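Local coordinates for protein ATP-dependent zinc metalloprotease FtsH (Thermotoga maritima, PDB 4M8A) that probably acts as a membrane-bound, ATP-dependent zinc metalloprotease in quality control of membrane proteins, the chain here being its periplasmic domain, at residues Leu7-Thr10 with Ser11-Met15. Numbering follows the deposited sequence. Where two conformers were deposited one is given.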
loop_
_atom_site.group_PDB
_atom_site.type_symbol
_atom_site.label_atom_id
_atom_site.label_comp_id
_atom_site.label_asym_id
_atom_site.label_seq_id
_atom_site.Cartn_x
_atom_site.Cartn_y
_atom_site.Cartn_z
ATOM N N LEU B 7 24.125 5.960 -8.131
ATOM C CA LEU B 7 23.439 5.581 -6.905
ATOM C C LEU B 7 23.265 4.062 -6.906
ATOM O O LEU B 7 22.819 3.484 -7.896
ATOM C CB LEU B 7 22.077 6.282 -6.867
ATOM C CG LEU B 7 21.137 6.034 -5.696
ATOM C CD1 LEU B 7 21.723 6.631 -4.435
ATOM C CD2 LEU B 7 19.779 6.653 -5.994
ATOM N N SER B 8 23.626 3.402 -5.815
ATOM C CA SER B 8 23.476 1.949 -5.758
ATOM C C SER B 8 21.994 1.583 -5.673
ATOM O O SER B 8 21.161 2.392 -5.238
ATOM C CB SER B 8 24.240 1.355 -4.558
ATOM O OG SER B 8 23.566 1.637 -3.337
ATOM N N TYR B 9 21.665 0.359 -6.068
ATOM C CA TYR B 9 20.303 -0.124 -5.919
ATOM C C TYR B 9 19.864 -0.088 -4.451
ATOM O O TYR B 9 18.751 0.338 -4.136
ATOM C CB TYR B 9 20.117 -1.519 -6.550
ATOM C CG TYR B 9 18.671 -1.945 -6.523
ATOM C CD1 TYR B 9 17.737 -1.361 -7.375
ATOM C CD2 TYR B 9 18.225 -2.891 -5.619
ATOM C CE1 TYR B 9 16.412 -1.726 -7.334
ATOM C CE2 TYR B 9 16.881 -3.263 -5.576
ATOM C CZ TYR B 9 15.987 -2.672 -6.435
ATOM O OH TYR B 9 14.648 -3.005 -6.400
ATOM N N THR B 10 20.740 -0.506 -3.541
ATOM C CA THR B 10 20.391 -0.482 -2.123
ATOM C C THR B 10 20.056 0.928 -1.645
ATOM O O THR B 10 19.064 1.136 -0.942
ATOM C CB THR B 10 21.529 -1.061 -1.281
ATOM O OG1 THR B 10 21.788 -2.386 -1.739
ATOM C CG2 THR B 10 21.145 -1.127 0.189
ATOM N N SER B 11 20.875 1.897 -2.043
ATOM C CA SER B 11 20.653 3.280 -1.638
ATOM C C SER B 11 19.369 3.836 -2.258
ATOM O O SER B 11 18.670 4.628 -1.627
ATOM C CB SER B 11 21.854 4.161 -1.983
ATOM O OG SER B 11 22.966 3.889 -1.135
ATOM N N PHE B 12 19.055 3.398 -3.473
ATOM C CA PHE B 12 17.809 3.771 -4.138
ATOM C C PHE B 12 16.612 3.277 -3.336
ATOM O O PHE B 12 15.686 4.040 -3.057
ATOM C CB PHE B 12 17.772 3.184 -5.552
ATOM C CG PHE B 12 16.400 3.173 -6.179
ATOM C CD1 PHE B 12 15.726 4.356 -6.447
ATOM C CD2 PHE B 12 15.795 1.969 -6.517
ATOM C CE1 PHE B 12 14.459 4.338 -7.024
ATOM C CE2 PHE B 12 14.539 1.941 -7.100
ATOM C CZ PHE B 12 13.866 3.127 -7.360
ATOM N N VAL B 13 16.627 1.998 -2.968
ATOM C CA VAL B 13 15.553 1.442 -2.150
ATOM C C VAL B 13 15.434 2.205 -0.831
ATOM O O VAL B 13 14.319 2.518 -0.396
ATOM C CB VAL B 13 15.729 -0.078 -1.929
ATOM C CG1 VAL B 13 14.717 -0.598 -0.949
ATOM C CG2 VAL B 13 15.620 -0.815 -3.261
ATOM N N GLN B 14 16.590 2.527 -0.233
ATOM C CA GLN B 14 16.702 3.345 0.991
ATOM C C GLN B 14 15.981 4.692 0.866
ATOM O O GLN B 14 15.345 5.173 1.812
ATOM C CB GLN B 14 18.184 3.601 1.340
ATOM C CG GLN B 14 18.845 2.565 2.258
ATOM C CD GLN B 14 20.374 2.689 2.374
ATOM O OE1 GLN B 14 20.998 3.595 1.817
ATOM N NE2 GLN B 14 20.975 1.757 3.105
ATOM N N MET B 15 16.099 5.298 -0.308
ATOM C CA MET B 15 15.466 6.584 -0.606
ATOM C C MET B 15 13.964 6.464 -0.801
ATOM O O MET B 15 13.194 7.318 -0.353
ATOM C CB MET B 15 16.104 7.217 -1.839
ATOM C CG MET B 15 17.470 7.753 -1.551
ATOM S SD MET B 15 18.264 8.344 -3.038
ATOM C CE MET B 15 17.033 9.473 -3.650
HETATM O O HOH W 1 25.433 2.082 -1.517
#
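An N-cap opens helix 9-17 of the FtsH periplasmic domain: S8 OG accepts from S11 N at 3.0 Å, with an N-H...O angle of 160°. Serine suits the place because its short hydroxyl, turned between backbone N and carbonyl carbon (chi1 74°), meets a first-turn N-H whose carbonyl partner four residues back would fall before the helix. One water bridges S8 OG and S11 OG. Regular helical bonds follow from F12 N to S8 O. L7, its CG trans to the backbone N (chi1 179°), lays CD2 3.7 Å from M15 SD, two flexible apolar chains meeting, and CD1 close against S11 CB. Within the helix, the compact V13 branch CG2 fits over one flat face of the Y9 ring in a CH-pi contact, 3.9 Å from the centroid, while Y9 CE1 meets F12 CD2 obliquely at 3.8 Å. Replacing Y9 with an alanine would probably leave V13 CG2 and the F12 edge without their aromatic neighbour, and W50 without its edge-to-face partner. F12 packs on V26, V36 and V46 of the sheet, whereas T10 OG1 hydrogen-bonds to I66 O and V68 N of the second subunit. Polar capping thus closes the helix's N-terminal end, while apolar side chains join it to the sheet.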